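Local atomic coordinates of Gp26 (PDB entry 4JZ5), a protein that probably cleaves the glycan strands of Listeria cell-wall peptidoglycan, as the catalytic domain of a phage endolysin of glycosyl hydrolase family 25. Residues L78-F84 against L114-E120; V147-D153 against H166-A172. All blocks are in the same frame, centred on the assembly; numbering follows the deposited sequence.

Interaction 1: residues L78-F84 against L114-E120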
ATOM      1  N   LEU A  78       2.958   4.891   1.343  1.00  3.79           N
ATOM      2  CA  LEU A  78       3.546   4.366   0.105  1.00  4.35           C
ATOM      3  C   LEU A  78       3.531   2.855   0.102  1.00  3.81           C
ATOM      4  O   LEU A  78       3.700   2.239   1.161  1.00  5.06           O
ATOM      5  CB  LEU A  78       5.017   4.757  -0.039  1.00  5.28           C
ATOM      6  CG  LEU A  78       5.363   6.235   0.071  1.00  6.53           C
ATOM      7  CD1 LEU A  78       6.859   6.415  -0.118  1.00  8.44           C
ATOM      8  CD2 LEU A  78       4.597   7.119  -0.884  1.00  9.04           C
ATOM      9  N   TYR A  79       3.388   2.245  -1.074  1.00  3.97           N
ATOM     10  CA  TYR A  79       3.593   0.812  -1.199  1.00  3.98           C
ATOM     11  C   TYR A  79       4.520   0.512  -2.367  1.00  4.48           C
ATOM     12  O   TYR A  79       4.417   1.098  -3.442  1.00  4.63           O
ATOM     13  CB  TYR A  79       2.257   0.042  -1.326  1.00  5.00           C
ATOM     14  CG  TYR A  79       1.568   0.109  -2.678  1.00  4.80           C
ATOM     15  CD1 TYR A  79       1.857  -0.817  -3.676  1.00  5.24           C
ATOM     16  CD2 TYR A  79       0.593   1.064  -2.948  1.00  4.61           C
ATOM     17  CE1 TYR A  79       1.223  -0.789  -4.905  1.00  6.02           C
ATOM     18  CE2 TYR A  79      -0.049   1.105  -4.188  1.00  5.90           C
ATOM     19  CZ  TYR A  79       0.269   0.166  -5.153  1.00  5.33           C
ATOM     20  OH  TYR A  79      -0.337   0.183  -6.387  1.00  6.62           O
ATOM     21  N   HIS A  80       5.408  -0.454  -2.147  1.00  4.33           N
ATOM     22  CA  HIS A  80       6.369  -0.915  -3.133  1.00  4.08           C
ATOM     23  C   HIS A  80       5.923  -2.239  -3.729  1.00  4.63           C
ATOM     24  O   HIS A  80       5.623  -3.172  -2.985  1.00  4.73           O
ATOM     25  CB  HIS A  80       7.718  -1.143  -2.452  1.00  4.22           C
ATOM     26  CG  HIS A  80       8.746  -1.710  -3.369  1.00  4.44           C
ATOM     27  ND1 HIS A  80       9.145  -3.030  -3.394  1.00  6.60           N
ATOM     28  CD2 HIS A  80       9.430  -1.082  -4.343  1.00  3.91           C
ATOM     29  CE1 HIS A  80      10.064  -3.171  -4.343  1.00  4.12           C
ATOM     30  NE2 HIS A  80      10.241  -2.004  -4.932  1.00  7.33           N
ATOM     31  N   TYR A  81       5.886  -2.328  -5.060  1.00  4.56           N
ATOM     32  CA  TYR A  81       5.541  -3.564  -5.745  1.00  4.90           C
ATOM     33  C   TYR A  81       6.807  -4.397  -5.912  1.00  4.41           C
ATOM     34  O   TYR A  81       7.710  -4.052  -6.688  1.00  5.55           O
ATOM     35  CB  TYR A  81       4.887  -3.285  -7.110  1.00  6.62           C
ATOM     36  CG  TYR A  81       4.348  -4.552  -7.726  1.00  7.19           C
ATOM     37  CD1 TYR A  81       5.175  -5.406  -8.442  1.00  7.50           C
ATOM     38  CD2 TYR A  81       3.034  -4.937  -7.525  1.00  8.94           C
ATOM     39  CE1 TYR A  81       4.693  -6.581  -8.981  1.00  8.10           C
ATOM     40  CE2 TYR A  81       2.541  -6.118  -8.073  1.00  9.60           C
ATOM     41  CZ  TYR A  81       3.385  -6.938  -8.772  1.00  8.30           C
ATOM     42  OH  TYR A  81       2.903  -8.114  -9.305  1.00 10.72           O
ATOM     43  N   ALA A  82       6.886  -5.482  -5.157  1.00  5.24           N
ATOM     44  CA  ALA A  82       8.104  -6.278  -5.077  1.00  5.59           C
ATOM     45  C   ALA A  82       8.359  -7.163  -6.288  1.00  5.34           C
ATOM     46  O   ALA A  82       7.447  -7.831  -6.777  1.00  6.01           O
ATOM     47  CB  ALA A  82       8.047  -7.153  -3.854  1.00  7.55           C
ATOM     48  N   LEU A  83       9.619  -7.193  -6.710  1.00  5.37           N
ATOM     49  CA  LEU A  83      10.090  -8.043  -7.799  1.00  5.98           C
ATOM     50  C   LEU A  83      11.456  -8.648  -7.459  1.00  5.57           C
ATOM     51  O   LEU A  83      12.211  -9.034  -8.343  1.00  6.13           O
ATOM     52  CB  LEU A  83      10.202  -7.226  -9.083  1.00  5.99           C
ATOM     53  CG  LEU A  83       8.854  -6.759  -9.632  1.00  6.45           C
ATOM     54  CD1 LEU A  83       9.031  -5.723 -10.731  1.00  8.03           C
ATOM     55  CD2 LEU A  83       8.031  -7.928 -10.134  1.00  9.28           C
ATOM     56  N   PHE A  84      11.780  -8.766  -6.173  1.00  5.48           N
ATOM     57  CA  PHE A  84      13.168  -9.025  -5.815  1.00  6.25           C
ATOM     58  C   PHE A  84      13.629 -10.460  -6.049  1.00  6.30           C
ATOM     59  O   PHE A  84      12.870 -11.421  -5.920  1.00  6.66           O
ATOM     60  CB  PHE A  84      13.521  -8.527  -4.398  1.00  5.91           C
ATOM     61  CG  PHE A  84      12.520  -8.858  -3.314  1.00  5.28           C
ATOM     62  CD1 PHE A  84      12.345 -10.156  -2.859  1.00  5.85           C
ATOM     63  CD2 PHE A  84      11.811  -7.853  -2.694  1.00  5.55           C
ATOM     64  CE1 PHE A  84      11.459 -10.433  -1.825  1.00  6.29           C
ATOM     65  CE2 PHE A  84      10.943  -8.128  -1.643  1.00  5.06           C
ATOM     66  CZ  PHE A  84      10.764  -9.413  -1.212  1.00  6.52           C
ATOM     67  N   LEU A 114       4.353   2.734   5.377  1.00  4.50           N
ATOM     68  CA  LEU A 114       4.937   2.131   4.194  1.00  4.93           C
ATOM     69  C   LEU A 114       4.499   0.678   4.107  1.00  4.46           C
ATOM     70  O   LEU A 114       4.147   0.072   5.111  1.00  4.57           O
ATOM     71  CB  LEU A 114       6.468   2.207   4.259  1.00  4.98           C
ATOM     72  CG  LEU A 114       7.052   3.608   4.464  1.00  5.28           C
ATOM     73  CD1 LEU A 114       8.532   3.513   4.758  1.00  6.75           C
ATOM     74  CD2 LEU A 114       6.825   4.506   3.255  1.00  7.12           C
ATOM     75  N   PHE A 115       4.512   0.122   2.892  1.00  4.29           N
ATOM     76  CA  PHE A 115       4.068  -1.252   2.678  1.00  4.45           C
ATOM     77  C   PHE A 115       4.900  -1.981   1.643  1.00  4.12           C
ATOM     78  O   PHE A 115       5.316  -1.415   0.634  1.00  4.56           O
ATOM     79  CB  PHE A 115       2.625  -1.274   2.171  1.00  4.21           C
ATOM     80  CG  PHE A 115       1.621  -0.840   3.181  1.00  4.37           C
ATOM     81  CD1 PHE A 115       1.092  -1.758   4.067  1.00  5.91           C
ATOM     82  CD2 PHE A 115       1.184   0.457   3.242  1.00  5.94           C
ATOM     83  CE1 PHE A 115       0.150  -1.384   5.004  1.00  7.73           C
ATOM     84  CE2 PHE A 115       0.242   0.831   4.190  1.00  7.48           C
ATOM     85  CZ  PHE A 115      -0.260  -0.093   5.064  1.00  8.66           C
ATOM     86  N   LEU A 116       5.101  -3.270   1.909  1.00  4.31           N
ATOM     87  CA  LEU A 116       5.583  -4.225   0.936  1.00  4.48           C
ATOM     88  C   LEU A 116       4.373  -4.908   0.288  1.00  4.35           C
ATOM     89  O   LEU A 116       3.593  -5.573   0.981  1.00  5.07           O
ATOM     90  CB  LEU A 116       6.443  -5.275   1.632  1.00  4.38           C
ATOM     91  CG  LEU A 116       6.890  -6.460   0.787  1.00  5.11           C
ATOM     92  CD1 LEU A 116       7.643  -5.996  -0.438  1.00  5.91           C
ATOM     93  CD2 LEU A 116       7.761  -7.402   1.604  1.00  5.86           C
ATOM     94  N   ASP A 117       4.227  -4.753  -1.026  1.00  4.57           N
ATOM     95  CA  ASP A 117       3.203  -5.443  -1.820  1.00  4.66           C
ATOM     96  C   ASP A 117       3.878  -6.641  -2.468  1.00  4.56           C
ATOM     97  O   ASP A 117       4.732  -6.483  -3.367  1.00  5.31           O
ATOM     98  CB  ASP A 117       2.678  -4.438  -2.861  1.00  5.67           C
ATOM     99  CG  ASP A 117       1.722  -5.025  -3.879  1.00  6.83           C
ATOM    100  OD1 ASP A 117       1.694  -6.241  -4.075  1.00  6.98           O
ATOM    101  OD2 ASP A 117       1.006  -4.232  -4.524  1.00  9.25           O
ATOM    102  N   TYR A 118       3.570  -7.833  -1.959  1.00  5.17           N
ATOM    103  CA  TYR A 118       4.271  -9.044  -2.375  1.00  5.71           C
ATOM    104  C   TYR A 118       3.252 -10.020  -2.906  1.00  7.90           C
ATOM    105  O   TYR A 118       2.588 -10.705  -2.107  1.00  8.37           O
ATOM    106  CB  TYR A 118       5.083  -9.690  -1.230  1.00  7.42           C
ATOM    107  CG  TYR A 118       6.084 -10.663  -1.797  1.00  6.48           C
ATOM    108  CD1 TYR A 118       7.316 -10.236  -2.245  1.00  6.59           C
ATOM    109  CD2 TYR A 118       5.767 -11.993  -1.973  1.00  7.63           C
ATOM    110  CE1 TYR A 118       8.210 -11.107  -2.831  1.00  6.54           C
ATOM    111  CE2 TYR A 118       6.659 -12.873  -2.553  1.00  7.15           C
ATOM    112  CZ  TYR A 118       7.865 -12.427  -3.000  1.00  7.26           C
ATOM    113  OH  TYR A 118       8.729 -13.324  -3.587  1.00  7.35           O
ATOM    114  N   GLU A 119       3.111 -10.079  -4.230  1.00  7.44           N
ATOM    115  CA  GLU A 119       2.045 -10.877  -4.822  1.00  9.27           C
ATOM    116  C   GLU A 119       2.488 -11.694  -6.039  1.00  8.65           C
ATOM    117  O   GLU A 119       1.658 -12.300  -6.715  1.00  9.32           O
ATOM    118  CB  GLU A 119       0.875  -9.968  -5.166  1.00 10.77           C
ATOM    119  CG  GLU A 119       1.172  -8.953  -6.237  1.00 10.35           C
ATOM    120  CD  GLU A 119       0.008  -7.964  -6.443  1.00  9.21           C
ATOM    121  OE1 GLU A 119      -0.023  -6.875  -5.852  1.00  8.59           O
ATOM    122  OE2 GLU A 119      -0.904  -8.269  -7.243  1.00 12.70           O
ATOM    123  N   GLU A 120       3.791 -11.728  -6.306  1.00  9.04           N
ATOM    124  CA  GLU A 120       4.372 -12.656  -7.271  1.00  8.99           C
ATOM    125  C   GLU A 120       5.771 -12.962  -6.774  1.00  7.65           C
ATOM    126  O   GLU A 120       6.295 -12.258  -5.916  1.00  7.52           O
ATOM    127  CB  GLU A 120       4.390 -12.075  -8.690  1.00 10.24           C
ATOM    128  CG  GLU A 120       5.286 -10.860  -8.895  1.00  9.88           C
ATOM    129  CD  GLU A 120       5.324 -10.431 -10.355  1.00 10.67           C
ATOM    130  OE1 GLU A 120       6.063 -11.064 -11.144  1.00 12.85           O
ATOM    131  OE2 GLU A 120       4.597  -9.473 -10.727  1.00 10.69           O
TER
HETATM  132  O   HOH W   1       0.291  -8.864 -10.041  1.00 28.74           O
HETATM  133  O   HOH W   2       8.285 -10.488  -6.461  1.00  7.66           O
HETATM  134  O   HOH W   3       4.768  -8.221  -5.788  1.00  7.71           O
HETATM  135  O   HOH W   4      10.248 -12.008  -5.432  1.00  6.30           O
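The ring of Tyr81 meets Glu120 at its edge, where OE2 lies in the ring plane near the hydroxyl; ring and carboxylate planes stand 87° apart. Leu83 CD2 shares that edge plane, and a water sits over one face, toward the rim. Tyr81 OH donates to the anti lone pair of Glu120 OE2 at 2.6 Å, and a second water links the same hydroxyl to Glu119 OE2. With CG anti to the backbone N (chi1 -172°), the Tyr81 ring is carried across the other two acids, CE2 close to Glu119 OE1 and CD2 to Asp117 OD2; Asp117 meets the ring but not the hydroxyl. Tyr118 has Glu120 O over one face, offset toward the rim, while Tyr118 CE1 lies 3.5 Å from Phe84 CZ, the two ring planes 31° apart. Ala82 CB fits against Leu116 CD1 at 3.6 Å. The backbones pair in parallel: His80 N donates to Phe115 O, Asp117 N to His80 O and Ala82 N to Asp117 O. Tyr79 and Asp117 point the same way from the sheet, Tyr79 CE1 3.5 Å from Asp117 OD2. Acids at the C-terminal end of a barrel strand, here Asp117 and Glu119, are consistent with the family 25 active site.

Interaction 2: residues V147-D153 against H166-A172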
ATOM      1  N   VAL A 147       5.947  -0.335   8.731  1.00  5.27           N
ATOM      2  CA  VAL A 147       5.896  -1.019   7.443  1.00  5.13           C
ATOM      3  C   VAL A 147       4.982  -2.224   7.565  1.00  5.00           C
ATOM      4  O   VAL A 147       5.212  -3.104   8.397  1.00  5.64           O
ATOM      5  CB  VAL A 147       7.290  -1.495   7.000  1.00  5.46           C
ATOM      6  CG1 VAL A 147       7.214  -2.199   5.657  1.00  6.47           C
ATOM      7  CG2 VAL A 147       8.259  -0.334   6.936  1.00  6.67           C
ATOM      8  N   GLY A 148       3.967  -2.271   6.708  1.00  4.31           N
ATOM      9  CA  GLY A 148       3.061  -3.393   6.631  1.00  5.25           C
ATOM     10  C   GLY A 148       3.275  -4.244   5.390  1.00  4.07           C
ATOM     11  O   GLY A 148       4.210  -4.025   4.619  1.00  4.61           O
ATOM     12  N   LEU A 149       2.386  -5.225   5.222  1.00  4.32           N
ATOM     13  CA  LEU A 149       2.512  -6.251   4.202  1.00  4.62           C
ATOM     14  C   LEU A 149       1.163  -6.419   3.525  1.00  4.11           C
ATOM     15  O   LEU A 149       0.143  -6.519   4.194  1.00  4.58           O
ATOM     16  CB  LEU A 149       2.945  -7.563   4.839  1.00  4.73           C
ATOM     17  CG  LEU A 149       3.111  -8.759   3.909  1.00  5.00           C
ATOM     18  CD1 LEU A 149       4.184  -8.538   2.865  1.00  5.73           C
ATOM     19  CD2 LEU A 149       3.421  -9.998   4.741  1.00  7.09           C
ATOM     20  N   TYR A 150       1.195  -6.459   2.188  1.00  4.76           N
ATOM     21  CA  TYR A 150       0.006  -6.638   1.360  1.00  4.16           C
ATOM     22  C   TYR A 150       0.149  -7.858   0.469  1.00  4.29           C
ATOM     23  O   TYR A 150       1.174  -8.048  -0.179  1.00  5.02           O
ATOM     24  CB  TYR A 150      -0.218  -5.408   0.468  1.00  4.29           C
ATOM     25  CG  TYR A 150      -1.200  -5.614  -0.667  1.00  4.56           C
ATOM     26  CD1 TYR A 150      -0.787  -6.167  -1.883  1.00  5.25           C
ATOM     27  CD2 TYR A 150      -2.532  -5.245  -0.530  1.00  5.03           C
ATOM     28  CE1 TYR A 150      -1.666  -6.352  -2.917  1.00  5.65           C
ATOM     29  CE2 TYR A 150      -3.427  -5.435  -1.563  1.00  5.03           C
ATOM     30  CZ  TYR A 150      -2.986  -5.981  -2.762  1.00  5.12           C
ATOM     31  OH  TYR A 150      -3.833  -6.182  -3.825  1.00  7.02           O
ATOM     32  N   ALA A 151      -0.937  -8.631   0.388  1.00  4.93           N
ATOM     33  CA  ALA A 151      -1.112  -9.645  -0.645  1.00  5.62           C
ATOM     34  C   ALA A 151      -2.588 -10.032  -0.676  1.00  5.28           C
ATOM     35  O   ALA A 151      -3.369  -9.700   0.231  1.00  5.48           O
ATOM     36  CB  ALA A 151      -0.245 -10.865  -0.381  1.00  6.80           C
ATOM     37  N   GLY A 152      -3.002 -10.717  -1.735  1.00  6.26           N
ATOM     38  CA  GLY A 152      -4.306 -11.340  -1.748  1.00  6.84           C
ATOM     39  C   GLY A 152      -4.392 -12.481  -0.742  1.00  6.62           C
ATOM     40  O   GLY A 152      -3.390 -13.111  -0.400  1.00  6.53           O
ATOM     41  N   ASP A 153      -5.617 -12.706  -0.284  0.51  7.59           N
ATOM     42  CA  ASP A 153      -5.994 -13.759   0.648  0.51  7.54           C
ATOM     43  C   ASP A 153      -5.284 -15.095   0.372  0.51  9.71           C
ATOM     44  O   ASP A 153      -4.531 -15.593   1.203  0.51  8.93           O
ATOM     45  CB  ASP A 153      -7.517 -13.909   0.552  0.51  8.35           C
ATOM     46  CG  ASP A 153      -8.109 -14.804   1.623  0.51 12.14           C
ATOM     47  OD1 ASP A 153      -7.375 -15.372   2.457  0.51 13.03           O
ATOM     48  OD2 ASP A 153      -9.349 -14.943   1.619  0.51 16.18           O
ATOM     49  N   HIS A 166       5.488  -7.682  10.935  1.00  6.33           N
ATOM     50  CA  HIS A 166       5.351  -6.354  10.339  1.00  5.70           C
ATOM     51  C   HIS A 166       4.216  -5.633  11.049  1.00  6.18           C
ATOM     52  O   HIS A 166       3.610  -6.161  11.984  1.00  7.19           O
ATOM     53  CB  HIS A 166       5.058  -6.459   8.844  1.00  5.51           C
ATOM     54  CG  HIS A 166       3.809  -7.206   8.568  1.00  5.60           C
ATOM     55  ND1 HIS A 166       2.576  -6.606   8.597  1.00  6.16           N
ATOM     56  CD2 HIS A 166       3.594  -8.527   8.395  1.00  6.04           C
ATOM     57  CE1 HIS A 166       1.651  -7.526   8.418  1.00  5.50           C
ATOM     58  NE2 HIS A 166       2.241  -8.700   8.278  1.00  6.18           N
ATOM     59  N   ASP A 167       3.918  -4.425  10.589  1.00  5.03           N
ATOM     60  CA  ASP A 167       3.061  -3.527  11.336  1.00  5.44           C
ATOM     61  C   ASP A 167       1.603  -3.439  10.893  1.00  5.79           C
ATOM     62  O   ASP A 167       0.828  -2.743  11.561  1.00  7.10           O
ATOM     63  CB  ASP A 167       3.674  -2.125  11.309  1.00  6.40           C
ATOM     64  CG  ASP A 167       5.021  -2.087  11.973  1.00  6.12           C
ATOM     65  OD1 ASP A 167       5.098  -2.564  13.129  1.00  9.18           O
ATOM     66  OD2 ASP A 167       5.991  -1.625  11.359  1.00  6.95           O
ATOM     67  N   LEU A 168       1.211  -4.049   9.783  1.00  5.51           N
ATOM     68  CA  LEU A 168      -0.179  -3.955   9.349  1.00  5.39           C
ATOM     69  C   LEU A 168      -0.514  -4.964   8.255  1.00  4.79           C
ATOM     70  O   LEU A 168       0.133  -4.999   7.219  1.00  4.88           O
ATOM     71  CB  LEU A 168      -0.479  -2.538   8.863  1.00  6.64           C
ATOM     72  CG  LEU A 168      -1.959  -2.149   8.878  1.00  6.81           C
ATOM     73  CD1 LEU A 168      -2.123  -0.658   9.189  1.00 10.88           C
ATOM     74  CD2 LEU A 168      -2.633  -2.479   7.559  1.00  8.10           C
ATOM     75  N   ARG A 169      -1.528  -5.784   8.516  1.00  4.93           N
ATOM     76  CA  ARG A 169      -1.993  -6.781   7.553  1.00  5.13           C
ATOM     77  C   ARG A 169      -2.980  -6.180   6.557  1.00  4.66           C
ATOM     78  O   ARG A 169      -4.116  -5.860   6.917  1.00  5.39           O
ATOM     79  CB  ARG A 169      -2.683  -7.928   8.280  1.00  6.09           C
ATOM     80  CG  ARG A 169      -1.814  -8.685   9.272  1.00  6.51           C
ATOM     81  CD  ARG A 169      -2.644  -9.576  10.193  1.00  8.11           C
ATOM     82  NE  ARG A 169      -3.382 -10.630   9.494  1.00  8.09           N
ATOM     83  CZ  ARG A 169      -2.919 -11.849   9.243  1.00  8.95           C
ATOM     84  NH1 ARG A 169      -1.711 -12.225   9.632  1.00  9.55           N
ATOM     85  NH2 ARG A 169      -3.695 -12.709   8.597  1.00  9.64           N
ATOM     86  N   TRP A 170      -2.531  -6.037   5.317  1.00  4.34           N
ATOM     87  CA  TRP A 170      -3.325  -5.459   4.244  1.00  4.55           C
ATOM     88  C   TRP A 170      -3.647  -6.603   3.281  1.00  4.18           C
ATOM     89  O   TRP A 170      -2.771  -7.105   2.572  1.00  5.17           O
ATOM     90  CB  TRP A 170      -2.525  -4.336   3.593  1.00  4.48           C
ATOM     91  CG  TRP A 170      -3.250  -3.559   2.546  1.00  4.50           C
ATOM     92  CD1 TRP A 170      -4.575  -3.625   2.215  1.00  4.38           C
ATOM     93  CD2 TRP A 170      -2.668  -2.587   1.682  1.00  4.13           C
ATOM     94  NE1 TRP A 170      -4.844  -2.746   1.207  1.00  4.80           N
ATOM     95  CE2 TRP A 170      -3.690  -2.098   0.853  1.00  4.34           C
ATOM     96  CE3 TRP A 170      -1.371  -2.085   1.520  1.00  4.82           C
ATOM     97  CZ2 TRP A 170      -3.456  -1.144  -0.125  1.00  5.18           C
ATOM     98  CZ3 TRP A 170      -1.144  -1.131   0.557  1.00  5.22           C
ATOM     99  CH2 TRP A 170      -2.177  -0.678  -0.265  1.00  6.01           C
ATOM    100  N   VAL A 171      -4.896  -7.053   3.310  1.00  5.03           N
ATOM    101  CA  VAL A 171      -5.293  -8.274   2.619  1.00  4.88           C
ATOM    102  C   VAL A 171      -6.361  -7.982   1.576  1.00  4.87           C
ATOM    103  O   VAL A 171      -7.356  -7.316   1.870  1.00  5.40           O
ATOM    104  CB  VAL A 171      -5.824  -9.327   3.608  1.00  5.88           C
ATOM    105  CG1 VAL A 171      -6.084 -10.644   2.893  1.00  6.76           C
ATOM    106  CG2 VAL A 171      -4.840  -9.537   4.759  1.00  7.12           C
ATOM    107  N   ALA A 172      -6.144  -8.481   0.362  1.00  5.19           N
ATOM    108  CA  ALA A 172      -7.101  -8.303  -0.722  1.00  5.12           C
ATOM    109  C   ALA A 172      -8.016  -9.502  -0.883  1.00  5.76           C
ATOM    110  O   ALA A 172      -7.571 -10.654  -0.874  1.00  6.15           O
ATOM    111  CB  ALA A 172      -6.375  -8.036  -2.022  1.00  5.99           C
TER
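Tyr150 and Trp170 meet as an edge-to-face pair that dominates one side of this parallel strand pairing. The edge of the tyrosine ring is directed at the indole, with Tyr150 CD2 lying over the centre of the indole face and 3.5 Å from Trp170 CD2; the planes of the tyrosine and the five-membered ring are inclined at 68°. Both side chains leave their strands with CG anti to the backbone N, which carries the rings off the same face of the sheet and lets them cross. Ala172 CB packs by the outer end of the tyrosine, 4.0 Å from Tyr150 CE2. The polar ends of the two rings reach further: Tyr150 OH bonds to Gln193 of the adjoining strand 191-195, and Trp170 NE1 to Asn210 of strand 206-211, one strand further on.

On the other face Leu149 lies against His166. Its CB stands 3.6 Å from the centroid of the imidazole, only 5° off the ring normal, a clear CH-pi contact. The histidine is steadied by Leu168 N, which donates to ND1 from 17° outside the ring plane.

Between the two faces runs the backbone pairing. Leu149 N donates to Leu168 O, Trp170 N to Leu149 O, and Ala172 N to Ala151 O. At one end Val147 N meets the anti lone pair of Asp167 OD2 at 2.9 Å, an oxygen that also forms a salt bridge with Lys140; at the other, Asp153 N, just after the N-cap Gly152, reaches Ala172 O at 2.9 Å in the carbonyl plane. The chemistry therefore divides the work: main-chain bonds set the parallel register, the aromatic pair and the leucine on imidazole fill opposite faces, and the buried polar ends of Tyr150 and Trp170 are satisfied by side chains of other strands.

Read from the N terminus, the chain first enters interaction 1 at 78-84, passes through helix 87-106 and closes the loop at 114-120, a beta-alpha-beta unit. It then runs through helix 128-143 into 147-153, and after the short helix 153-158 interaction 2 closes a second, tighter loop at 166-172. The two contacts follow one another in series, neither nested nor crossed. They are nevertheless joined side by side, since strands 114-117 and 147-152 are neighbours: Leu114 O lies 2.8 Å from Gly148 N, a probable hydrogen bond. Together they illustrate how successive parallel crossovers set four adjacent strands, 76-81 to 169-172, into one curved sheet.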